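Local coordinates for putative PAS/PAC sensor protein (Nakamurella multipartita DSM 44233, PDB 6HMJ), which senses blue light through a bound flavin mononucleotide and probably couples that signal to RNA binding and control of translation, at residues I139-A142 with K143-M147; Q156-A159 with L160-H164; L192-R195 with L196-F200; N316-Q319 with D320-F324; R353-R356 with D357-L360. All coordinates share one frame; numbering follows the deposited sequence.

Contact 1. Residues I139-A142 with K143-M147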
# COMPACT_ATOMS: atom_id res chain seq x y z
N ILE A 139 -4.92 -0.87 5.00
CA ILE A 139 -6.01 -0.44 4.13
C ILE A 139 -5.64 0.87 3.44
O ILE A 139 -5.88 1.05 2.24
CB ILE A 139 -7.31 -0.30 4.93
CG1 ILE A 139 -7.77 -1.69 5.41
CG2 ILE A 139 -8.39 0.38 4.08
CD1 ILE A 139 -9.06 -1.68 6.21
N ASP A 140 -5.03 1.80 4.18
CA ASP A 140 -4.61 3.06 3.58
C ASP A 140 -3.55 2.83 2.50
O ASP A 140 -3.58 3.48 1.45
CB ASP A 140 -4.07 4.00 4.66
CG ASP A 140 -5.18 4.57 5.53
OD1 ASP A 140 -6.35 4.57 5.08
OD2 ASP A 140 -4.89 5.04 6.65
N GLN A 141 -2.61 1.91 2.75
CA GLN A 141 -1.60 1.60 1.74
C GLN A 141 -2.24 0.97 0.51
O GLN A 141 -1.94 1.36 -0.63
CB GLN A 141 -0.54 0.68 2.33
CG GLN A 141 0.59 0.34 1.37
CD GLN A 141 1.69 -0.48 2.02
OE1 GLN A 141 1.69 -0.69 3.23
NE2 GLN A 141 2.62 -0.97 1.21
N ALA A 142 -3.11 -0.01 0.72
CA ALA A 142 -3.79 -0.65 -0.41
C ALA A 142 -4.67 0.35 -1.14
O ALA A 142 -4.76 0.33 -2.38
CB ALA A 142 -4.62 -1.84 0.08
N LYS A 143 -5.34 1.25 -0.41
CA LYS A 143 -6.14 2.28 -1.06
C LYS A 143 -5.27 3.11 -1.99
O LYS A 143 -5.66 3.41 -3.13
CB LYS A 143 -6.79 3.20 -0.02
CG LYS A 143 -7.79 4.18 -0.63
CD LYS A 143 -8.22 5.28 0.34
CE LYS A 143 -8.83 4.79 1.63
NZ LYS A 143 -9.26 5.95 2.46
N GLY A 144 -4.07 3.48 -1.54
CA GLY A 144 -3.18 4.28 -2.37
C GLY A 144 -2.64 3.50 -3.56
O GLY A 144 -2.51 4.05 -4.66
N ILE A 145 -2.31 2.22 -3.35
CA ILE A 145 -1.84 1.39 -4.45
C ILE A 145 -2.88 1.34 -5.56
O ILE A 145 -2.56 1.50 -6.75
CB ILE A 145 -1.49 -0.02 -3.95
CG1 ILE A 145 -0.22 0.03 -3.10
CG2 ILE A 145 -1.31 -0.98 -5.11
CD1 ILE A 145 0.11 -1.28 -2.40
N VAL A 146 -4.14 1.12 -5.20
CA VAL A 146 -5.21 1.07 -6.19
C VAL A 146 -5.39 2.43 -6.85
O VAL A 146 -5.61 2.52 -8.07
CB VAL A 146 -6.51 0.57 -5.54
CG1 VAL A 146 -7.69 0.80 -6.47
CG2 VAL A 146 -6.39 -0.91 -5.18
N MET A 147 -5.32 3.51 -6.07
CA MET A 147 -5.49 4.85 -6.61
C MET A 147 -4.55 5.10 -7.79
O MET A 147 -4.98 5.50 -8.87
CB MET A 147 -5.25 5.89 -5.52
CG MET A 147 -6.42 6.10 -4.58
SD MET A 147 -6.06 7.35 -3.32
CE MET A 147 -5.94 8.82 -4.34

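Contact 2. Residues Q156-A159 with L160-H164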
# COMPACT_ATOMS: atom_id res chain seq x y z
N GLN A 156 -13.17 5.98 -5.31
CA GLN A 156 -13.22 4.89 -6.28
C GLN A 156 -12.30 3.75 -5.86
O GLN A 156 -12.69 2.57 -5.89
CB GLN A 156 -12.85 5.40 -7.67
CG GLN A 156 -13.81 6.44 -8.22
CD GLN A 156 -13.33 7.05 -9.52
OE1 GLN A 156 -12.14 7.33 -9.69
NE2 GLN A 156 -14.25 7.27 -10.45
N ALA A 157 -11.07 4.08 -5.47
CA ALA A 157 -10.13 3.05 -5.02
C ALA A 157 -10.70 2.29 -3.84
O ALA A 157 -10.63 1.05 -3.79
CB ALA A 157 -8.79 3.69 -4.66
N PHE A 158 -11.25 3.01 -2.86
CA PHE A 158 -11.84 2.36 -1.70
C PHE A 158 -13.07 1.55 -2.09
O PHE A 158 -13.29 0.46 -1.55
CB PHE A 158 -12.20 3.42 -0.65
CG PHE A 158 -12.62 2.83 0.67
CD1 PHE A 158 -11.68 2.34 1.55
CD2 PHE A 158 -13.95 2.79 1.02
CE1 PHE A 158 -12.06 1.80 2.76
CE2 PHE A 158 -14.34 2.25 2.23
CZ PHE A 158 -13.40 1.76 3.10
N ALA A 159 -13.88 2.07 -3.01
CA ALA A 159 -15.05 1.32 -3.46
C ALA A 159 -14.63 0.01 -4.12
O ALA A 159 -15.26 -1.03 -3.90
CB ALA A 159 -15.87 2.17 -4.43
N LEU A 160 -13.57 0.03 -4.93
CA LEU A 160 -13.09 -1.19 -5.56
C LEU A 160 -12.58 -2.18 -4.53
O LEU A 160 -12.78 -3.39 -4.67
CB LEU A 160 -11.98 -0.87 -6.57
CG LEU A 160 -12.42 -0.27 -7.91
CD1 LEU A 160 -11.20 0.09 -8.74
CD2 LEU A 160 -13.33 -1.22 -8.67
N LEU A 161 -11.89 -1.69 -3.50
CA LEU A 161 -11.45 -2.57 -2.42
C LEU A 161 -12.65 -3.22 -1.73
O LEU A 161 -12.61 -4.41 -1.38
CB LEU A 161 -10.61 -1.79 -1.41
CG LEU A 161 -9.18 -1.47 -1.83
CD1 LEU A 161 -8.49 -0.62 -0.77
CD2 LEU A 161 -8.38 -2.74 -2.08
N LYS A 162 -13.72 -2.45 -1.52
CA LYS A 162 -14.94 -3.03 -0.96
C LYS A 162 -15.57 -4.03 -1.93
O LYS A 162 -16.02 -5.10 -1.52
CB LYS A 162 -15.94 -1.93 -0.61
CG LYS A 162 -15.49 -1.00 0.51
CD LYS A 162 -16.65 -0.18 1.07
CE LYS A 162 -17.07 0.93 0.13
NZ LYS A 162 -18.13 1.79 0.72
N TRP A 163 -15.60 -3.68 -3.22
CA TRP A 163 -16.15 -4.58 -4.22
C TRP A 163 -15.40 -5.90 -4.25
O TRP A 163 -16.01 -6.98 -4.20
CB TRP A 163 -16.11 -3.91 -5.60
CG TRP A 163 -16.46 -4.82 -6.73
CD1 TRP A 163 -15.63 -5.24 -7.73
CD2 TRP A 163 -17.73 -5.44 -6.98
NE1 TRP A 163 -16.30 -6.08 -8.59
CE2 TRP A 163 -17.59 -6.21 -8.15
CE3 TRP A 163 -18.96 -5.40 -6.33
CZ2 TRP A 163 -18.65 -6.95 -8.68
CZ3 TRP A 163 -20.01 -6.14 -6.86
CH2 TRP A 163 -19.85 -6.90 -8.02
N HIS A 164 -14.07 -5.84 -4.32
CA HIS A 164 -13.28 -7.06 -4.41
C HIS A 164 -13.28 -7.84 -3.10
O HIS A 164 -13.12 -9.06 -3.10
CB HIS A 164 -11.85 -6.72 -4.82
CG HIS A 164 -11.74 -6.19 -6.22
ND1 HIS A 164 -12.42 -6.75 -7.28
CD2 HIS A 164 -11.05 -5.14 -6.72
CE1 HIS A 164 -12.14 -6.07 -8.38
NE2 HIS A 164 -11.32 -5.09 -8.07

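Contact 3. Residues L192-R195 with L196-F200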
# COMPACT_ATOMS: atom_id res chain seq x y z
N LEU A 192 1.89 -3.20 -14.50
CA LEU A 192 1.34 -3.14 -13.15
C LEU A 192 -0.14 -3.53 -13.11
O LEU A 192 -0.55 -4.33 -12.26
CB LEU A 192 1.54 -1.74 -12.56
CG LEU A 192 0.96 -1.51 -11.16
CD1 LEU A 192 1.48 -2.55 -10.19
CD2 LEU A 192 1.30 -0.11 -10.68
N ARG A 193 -0.95 -2.97 -14.00
CA ARG A 193 -2.39 -3.21 -13.91
C ARG A 193 -2.73 -4.67 -14.17
O ARG A 193 -3.57 -5.25 -13.46
CB ARG A 193 -3.14 -2.29 -14.88
CG ARG A 193 -2.98 -0.83 -14.54
CD ARG A 193 -3.62 0.07 -15.57
NE ARG A 193 -3.43 1.48 -15.22
CZ ARG A 193 -3.73 2.50 -16.02
NH1 ARG A 193 -4.23 2.28 -17.23
NH2 ARG A 193 -3.51 3.74 -15.61
N ARG A 194 -2.11 -5.28 -15.18
CA ARG A 194 -2.25 -6.72 -15.37
C ARG A 194 -1.77 -7.47 -14.13
O ARG A 194 -2.44 -8.39 -13.66
CB ARG A 194 -1.46 -7.15 -16.61
CG ARG A 194 -1.36 -8.66 -16.86
CD ARG A 194 -2.64 -9.23 -17.44
NE ARG A 194 -2.47 -10.62 -17.85
CZ ARG A 194 -1.79 -11.00 -18.93
NH1 ARG A 194 -1.21 -10.10 -19.71
NH2 ARG A 194 -1.69 -12.29 -19.23
N ARG A 195 -0.63 -7.06 -13.59
CA ARG A 195 -0.07 -7.71 -12.41
C ARG A 195 -1.04 -7.66 -11.24
O ARG A 195 -1.28 -8.68 -10.58
CB ARG A 195 1.25 -7.01 -12.04
CG ARG A 195 2.17 -7.80 -11.14
CD ARG A 195 3.31 -6.92 -10.68
NE ARG A 195 3.86 -6.14 -11.79
CZ ARG A 195 4.50 -4.98 -11.66
NH1 ARG A 195 4.68 -4.44 -10.46
NH2 ARG A 195 4.95 -4.35 -12.74
N LEU A 196 -1.62 -6.49 -10.97
CA LEU A 196 -2.52 -6.35 -9.83
C LEU A 196 -3.82 -7.11 -10.07
O LEU A 196 -4.38 -7.70 -9.13
CB LEU A 196 -2.80 -4.87 -9.58
CG LEU A 196 -3.51 -4.48 -8.28
CD1 LEU A 196 -2.81 -5.05 -7.06
CD2 LEU A 196 -3.60 -2.97 -8.20
N SER A 197 -4.32 -7.12 -11.31
CA SER A 197 -5.56 -7.83 -11.60
C SER A 197 -5.43 -9.31 -11.28
O SER A 197 -6.35 -9.91 -10.71
CB SER A 197 -5.93 -7.63 -13.07
OG SER A 197 -7.06 -8.41 -13.41
N THR A 198 -4.31 -9.93 -11.65
CA THR A 198 -4.12 -11.35 -11.34
C THR A 198 -3.98 -11.60 -9.85
O THR A 198 -4.24 -12.71 -9.39
CB THR A 198 -2.89 -11.91 -12.07
OG1 THR A 198 -1.69 -11.39 -11.48
CG2 THR A 198 -2.92 -11.56 -13.55
N VAL A 199 -3.59 -10.58 -9.07
CA VAL A 199 -3.57 -10.73 -7.62
C VAL A 199 -4.99 -10.81 -7.07
O VAL A 199 -5.29 -11.65 -6.22
CB VAL A 199 -2.79 -9.57 -6.97
CG1 VAL A 199 -3.00 -9.56 -5.47
CG2 VAL A 199 -1.31 -9.69 -7.30
N PHE A 200 -5.87 -9.94 -7.55
CA PHE A 200 -7.26 -9.99 -7.12
C PHE A 200 -7.90 -11.33 -7.47
O PHE A 200 -8.63 -11.91 -6.66
CB PHE A 200 -8.05 -8.84 -7.75
CG PHE A 200 -7.76 -7.50 -7.13
CD1 PHE A 200 -7.68 -7.34 -5.76
CD2 PHE A 200 -7.57 -6.38 -7.94
CE1 PHE A 200 -7.41 -6.11 -5.19
CE2 PHE A 200 -7.30 -5.15 -7.38
CZ PHE A 200 -7.22 -5.01 -6.01

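Contact 4. Residues N316-Q319 with D320-F324. With FMN (flavin mononucleotide), chain E.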
# COMPACT_ATOMS: atom_id res chain seq x y z
N ASN A 316 -6.18 -11.55 -27.77
CA ASN A 316 -5.22 -12.19 -28.65
C ASN A 316 -4.14 -12.88 -27.84
O ASN A 316 -4.06 -12.74 -26.62
CB ASN A 316 -4.56 -11.19 -29.61
CG ASN A 316 -5.40 -10.86 -30.84
OD1 ASN A 316 -5.00 -10.01 -31.63
ND2 ASN A 316 -6.54 -11.52 -31.01
N PHE A 317 -3.28 -13.62 -28.55
CA PHE A 317 -2.25 -14.44 -27.93
C PHE A 317 -1.02 -14.46 -28.82
O PHE A 317 -1.13 -14.66 -30.03
CB PHE A 317 -2.77 -15.87 -27.70
CG PHE A 317 -4.12 -15.92 -27.05
CD1 PHE A 317 -5.28 -15.89 -27.82
CD2 PHE A 317 -4.24 -15.96 -25.68
CE1 PHE A 317 -6.52 -15.92 -27.22
CE2 PHE A 317 -5.48 -16.00 -25.07
CZ PHE A 317 -6.62 -15.97 -25.85
N ARG A 318 0.14 -14.24 -28.21
CA ARG A 318 1.40 -14.30 -28.93
C ARG A 318 1.73 -15.75 -29.28
O ARG A 318 1.04 -16.69 -28.88
CB ARG A 318 2.52 -13.68 -28.08
CG ARG A 318 2.19 -12.29 -27.56
CD ARG A 318 3.35 -11.70 -26.76
NE ARG A 318 3.71 -12.52 -25.60
CZ ARG A 318 4.60 -12.17 -24.69
NH1 ARG A 318 5.23 -11.00 -24.77
NH2 ARG A 318 4.87 -12.98 -23.68
N GLN A 319 2.81 -15.93 -30.05
CA GLN A 319 3.22 -17.27 -30.43
C GLN A 319 3.57 -18.13 -29.22
O GLN A 319 3.54 -19.36 -29.31
CB GLN A 319 4.40 -17.23 -31.40
CG GLN A 319 4.84 -18.60 -31.89
CD GLN A 319 5.57 -18.56 -33.23
OE1 GLN A 319 5.57 -19.55 -33.97
NE2 GLN A 319 6.22 -17.44 -33.53
N ASP A 320 3.90 -17.51 -28.08
CA ASP A 320 4.20 -18.24 -26.87
C ASP A 320 2.97 -18.49 -26.00
O ASP A 320 3.08 -19.11 -24.95
CB ASP A 320 5.27 -17.51 -26.05
CG ASP A 320 4.79 -16.17 -25.51
OD1 ASP A 320 3.62 -15.80 -25.75
OD2 ASP A 320 5.60 -15.48 -24.85
N GLY A 321 1.80 -18.01 -26.43
CA GLY A 321 0.55 -18.29 -25.77
C GLY A 321 0.06 -17.20 -24.84
O GLY A 321 -1.12 -17.19 -24.47
N HIS A 322 0.93 -16.27 -24.44
CA HIS A 322 0.52 -15.24 -23.49
C HIS A 322 -0.45 -14.27 -24.14
O HIS A 322 -0.33 -13.94 -25.32
CB HIS A 322 1.74 -14.51 -22.94
CG HIS A 322 2.43 -15.24 -21.84
ND1 HIS A 322 3.57 -15.99 -22.04
CD2 HIS A 322 2.13 -15.36 -20.52
CE1 HIS A 322 3.95 -16.53 -20.89
NE2 HIS A 322 3.10 -16.16 -19.96
N ALA A 323 -1.42 -13.82 -23.35
CA ALA A 323 -2.56 -13.07 -23.85
C ALA A 323 -2.30 -11.57 -23.77
O ALA A 323 -1.42 -11.11 -23.04
CB ALA A 323 -3.82 -13.43 -23.07
N PHE A 324 -3.06 -10.82 -24.55
CA PHE A 324 -3.03 -9.37 -24.50
C PHE A 324 -4.27 -8.84 -25.21
O PHE A 324 -4.83 -9.51 -26.08
CB PHE A 324 -1.75 -8.81 -25.15
CG PHE A 324 -1.66 -9.04 -26.63
CD1 PHE A 324 -1.25 -10.26 -27.14
CD2 PHE A 324 -1.99 -8.03 -27.52
CE1 PHE A 324 -1.16 -10.47 -28.51
CE2 PHE A 324 -1.90 -8.23 -28.89
CZ PHE A 324 -1.49 -9.45 -29.38
N1 FMN E . -7.92 -10.54 -36.07
C2 FMN E . -7.36 -10.67 -34.85
O2 FMN E . -7.94 -11.37 -33.99
N3 FMN E . -6.21 -10.07 -34.52
C4 FMN E . -5.52 -9.30 -35.37
O4 FMN E . -4.45 -8.76 -35.02
C4A FMN E . -6.06 -9.11 -36.73
N5 FMN E . -5.44 -8.35 -37.65
C5A FMN E . -5.96 -8.20 -38.88
C6 FMN E . -5.29 -7.40 -39.81
C7 FMN E . -5.80 -7.22 -41.08
C7M FMN E . -5.05 -6.36 -42.07
C8 FMN E . -7.08 -7.88 -41.46
C8M FMN E . -7.67 -7.71 -42.84
C9 FMN E . -7.75 -8.67 -40.55
C9A FMN E . -7.25 -8.86 -39.26
N10 FMN E . -7.92 -9.66 -38.30
C10 FMN E . -7.34 -9.79 -37.03
C1' FMN E . -9.19 -10.34 -38.55
C2' FMN E . -8.95 -11.78 -38.98
O2' FMN E . -7.78 -11.88 -39.79
C3' FMN E . -10.16 -12.26 -39.76
O3' FMN E . -10.34 -11.42 -40.91
C4' FMN E . -11.45 -12.25 -38.96
O4' FMN E . -11.31 -13.05 -37.79
C5' FMN E . -12.54 -12.76 -39.89
O5' FMN E . -13.32 -13.78 -39.28
P FMN E . -13.05 -15.31 -39.67
O1P FMN E . -14.05 -16.04 -38.80
O2P FMN E . -13.34 -15.36 -41.15
O3P FMN E . -11.60 -15.55 -39.35

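Contact 5. Residues R353-R356 with D357-L360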
# COMPACT_ATOMS: atom_id res chain seq x y z
N ARG A 353 -4.65 -0.15 -20.53
CA ARG A 353 -5.83 0.71 -20.64
C ARG A 353 -7.10 -0.09 -20.41
O ARG A 353 -8.01 0.35 -19.69
CB ARG A 353 -5.84 1.38 -22.01
CG ARG A 353 -6.95 2.40 -22.20
CD ARG A 353 -8.10 1.82 -23.00
NE ARG A 353 -7.76 1.68 -24.41
CZ ARG A 353 -8.51 1.04 -25.30
NH1 ARG A 353 -9.65 0.46 -24.93
NH2 ARG A 353 -8.12 0.97 -26.56
N VAL A 354 -7.20 -1.27 -21.03
CA VAL A 354 -8.39 -2.10 -20.87
C VAL A 354 -8.55 -2.54 -19.42
O VAL A 354 -9.67 -2.59 -18.89
CB VAL A 354 -8.33 -3.31 -21.82
CG1 VAL A 354 -9.32 -4.39 -21.39
CG2 VAL A 354 -8.61 -2.87 -23.25
N GLU A 355 -7.44 -2.88 -18.77
CA GLU A 355 -7.51 -3.31 -17.37
C GLU A 355 -8.09 -2.21 -16.49
O GLU A 355 -8.89 -2.48 -15.59
CB GLU A 355 -6.12 -3.71 -16.88
CG GLU A 355 -6.14 -4.74 -15.77
CD GLU A 355 -6.60 -6.10 -16.24
OE1 GLU A 355 -5.96 -6.66 -17.15
OE2 GLU A 355 -7.62 -6.60 -15.70
N ARG A 356 -7.69 -0.96 -16.74
CA ARG A 356 -8.28 0.16 -16.00
C ARG A 356 -9.75 0.33 -16.35
O ARG A 356 -10.60 0.46 -15.46
CB ARG A 356 -7.51 1.45 -16.30
CG ARG A 356 -8.08 2.68 -15.60
CD ARG A 356 -7.28 3.93 -15.94
NE ARG A 356 -7.73 5.10 -15.19
CZ ARG A 356 -8.58 6.01 -15.65
NH1 ARG A 356 -9.09 5.91 -16.87
NH2 ARG A 356 -8.91 7.04 -14.88
N ASP A 357 -10.07 0.35 -17.65
CA ASP A 357 -11.46 0.50 -18.07
C ASP A 357 -12.36 -0.52 -17.39
O ASP A 357 -13.52 -0.22 -17.08
CB ASP A 357 -11.57 0.38 -19.59
CG ASP A 357 -10.81 1.47 -20.32
OD1 ASP A 357 -10.62 2.56 -19.74
OD2 ASP A 357 -10.42 1.24 -21.48
N GLN A 358 -11.86 -1.74 -17.16
CA GLN A 358 -12.69 -2.78 -16.57
C GLN A 358 -12.98 -2.51 -15.10
O GLN A 358 -14.10 -2.71 -14.64
CB GLN A 358 -12.03 -4.15 -16.76
CG GLN A 358 -12.19 -4.71 -18.16
CD GLN A 358 -11.57 -6.09 -18.33
OE1 GLN A 358 -10.58 -6.42 -17.68
NE2 GLN A 358 -12.17 -6.90 -19.19
N GLN A 359 -11.98 -2.04 -14.35
CA GLN A 359 -12.23 -1.62 -12.98
C GLN A 359 -13.23 -0.47 -12.95
O GLN A 359 -14.19 -0.48 -12.17
CB GLN A 359 -10.93 -1.22 -12.29
CG GLN A 359 -9.87 -2.31 -12.25
CD GLN A 359 -10.25 -3.47 -11.35
OE1 GLN A 359 -11.02 -3.32 -10.40
NE2 GLN A 359 -9.69 -4.65 -11.63
N LEU A 360 -13.03 0.53 -13.81
CA LEU A 360 -13.98 1.62 -13.92
C LEU A 360 -15.36 1.10 -14.29
O LEU A 360 -16.38 1.65 -13.85
CB LEU A 360 -13.49 2.65 -14.95
CG LEU A 360 -12.27 3.48 -14.57
CD1 LEU A 360 -11.89 4.42 -15.71
CD2 LEU A 360 -12.50 4.28 -13.30

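Contact 1. Residues I139-A142 with K143-M147
Four successive i to i+4 bonds, K143 N to I139 O at 2.7 Å, G144 N to D140 O, I145 N to Q141 O and V146 N to A142 O at 3.0 Å, make these residues consecutive alpha-helical turns of the long helix 114-149 in the ANTAR domain. Side chains three and four residues apart line up along it. D140 and K143 run side by side and point the same way. The lysine starts with CG opposite the backbone N (chi1 -172°) and bends at its third torsion. Its NZ ends 4.2 Å from D140 OD1, beyond salt-bridge distance, so the opposite charges can probably attract only weakly, if at all. Q141 and I145 form the next pair, also alongside each other. The extended glutamine passes its CG within 4.1 Å of I145 CD1. M147 of the second subunit packs on both Q141 and I145, and D140 meets D140 of that subunit, so this face belongs to the dimer contact. M179 of helix 172-185 covers A142, I145 and V146. V146 follows the same helical spacing: its CG2 methyl lies 3.5 Å from A142 O, the oxygen that its own backbone N-H uses in a nearly straight bond, with 168° at the hydrogen.

Contact 2. Residues Q156-A159 with L160-H164
F158 and K162, four residues apart on helix 154-167, form the main side-chain contact of these turns of alpha-helix within the ANTAR domain. The backbone supplies the polar interactions across the two segments. L160 N bonds to Q156 O at 2.9 Å, and L161 N to A157 O at 3.0 Å. K162 N reaches F158 O, and W163 N reaches A159 O at 2.8 Å, so each carbonyl of Q156-A159 receives an N-H from the next turn.

Apolar contact comes next. The F158 ring and the K162 chain meet at a slant. The bend at the lysine's third torsion (chi3 -74°) carries its methylenes along the CD2-CE2 side of the ring. F158 also touches K143 of helix 114-149 and L172 of helix 172-185. L160 faces another way, against Q359 and L363 of helix 351-372. L161 packs on V146 and L172. This short helix is thus gripped by three others.

Polar ends at the second segment bond outside it. W163 NE1 donates to Q362 OE1, and H164 NE2 is hydrogen-bonded to Q359 OE1. The H164 ring also stacks with F200. Across the F158-K162 pair, K162 CD lies 3.5 Å from F158 CE2, and K162 CE sits 3.7 Å from both CD2 and CE2 of F158.

Contact 3. Residues L192-R195 with L196-F200
Helix 192-202 begins with L192-R195, whose carbonyls are taken up by L196-V199 in the regular i to i+4 pattern of an alpha-helix. L196 N bonds to L192 O at 2.7 Å, nearly along the C=O axis. S197 N follows to R193 O, and T198 N to R194 O at 3.1 Å. The fourth bond, V199 N to R195 O, is weak at 3.4 Å. R195 O has a further donor in T198. The T198 chi1 of 72° sets OG1 between the backbone N and the carbonyl carbon, from where it turns back and donates to R195 O at 2.9 Å. R195 O therefore takes two donors, a hydroxyl and a weak backbone N-H. The same torsion places the T198 methyl CG2 3.2 Å from R194 O. With an alanine at T198, the hydroxyl bond would be gone and R195 O would probably have to rely on the weak V199 bond. The R195 guanidinium lies with one face over L192 CA. Its NH2 bonds to L190 O and makes a salt bridge to D151 of the second subunit. S197 OG is hydrogen-bonded to E355 of helix 351-372. E352 of that same helix accepts from the backbone N of both R193 and R194 at the start of the helix. L192, R195, L196 and F200 pack on helix 172-185, and L192 and L196 also touch A149 of helix 114-149. Helix 192-202 thus lies among these three helices.

Contact 4. Residues N316-Q319 with D320-F324
F324 sets its ring between its backbone N and carbonyl carbon (chi1 67°), which places one ring face against N316 CB; N316, with CG opposite its carbonyl carbon (chi1 -82°), carries its amide on toward the flavin. The CH-pi contact measures 3.9 Å from N316 CB to the F324 ring centroid. Beyond it the N316 amide pairs with the flavin. OD1 accepts from FMN N3 at 3.1 Å, and ND2 donates to FMN O2 at 3.3 Å. N326 ND2 also bonds to that OD1 and probably helps fix which way the amide is turned. On the other sheet face F317 CE2 packs on A323 CB at 3.7 Å. The backbones pair through mutual N316-F324 bonds, followed by R318 N to H322 O. At the turn the R318 and D320 side chains meet at a slant. R318 NH2 makes a salt bridge to D320 OD2 at 2.9 Å. D320 OD1 takes R318 NE from one face of the carboxylate and H322 N from the other. The latter bond closes an Asx turn that overlaps the end of the type I turn R318-G321. The whole is an antiparallel beta hairpin of a PAS fold, carrying, close to its turn, an asparagine of the flavin pocket, as in other LOV photoreceptors.

Contact 5. Residues R353-R356 with D357-L360
R353 meets D357 one helical turn on, and its O accepts D357 N at 2.9 Å in a nearly straight bond, 171° at the hydrogen. The side chains also approach, the R353 guanidinium edge turned to D357 OD2. That salt bridge is long, 3.6 Å from NH1 to OD2, and the place of OD2 is doubtful. R353 NH2 has a second partner in E327. An alanine in place of D357 would remove this carboxylate and is likely to leave the R353 guanidinium relying more on E327. V354 O takes Q358 N at 2.9 Å, and CG1 of V354 touches the Q358 amide. E355 bends at its second torsion (chi2 70°), and its carboxylate turns toward helix 192-202. Its O receives a weak bond from Q359 N. R356 is extended from CG to NE and lays one guanidinium face over L360 CD1, which is 3.4 Å from NH1. NE and NH2 are held by F150 O and D151 O. L360 N bonds straight to R356 O. These are regular alpha-helical turns early in helix 351-372. It follows the last strand of the PAS core, a position comparable to that of the C-terminal J-alpha helix in LOV domains.

How the contacts relate
Contacts 1 and 2 lie on consecutive helices of the ANTAR domain and pack directly, M147 CG meeting A157 CB at 3.4 Å. F200 of contact 3 reaches both, its CZ lying 4.3 Å from V146 CG2 of contact 1. Contact 5 connects this helical group to the PAS region: Q359 OE1 is 2.9 Å from H164 NE2, and E355 OE2 is 3.0 Å from S197 OG. Contact 4 alone includes a flavin ligand. It touches contact 3 where R194 NH1 comes within 3.5 Å of A323 O, but its nearest atoms stay about 20 Å from contact 1. The R353 side chain of contact 5 lies about 13 Å from the flavin. Contact 3 touches all four others and could provide a path between pocket and ANTAR helices.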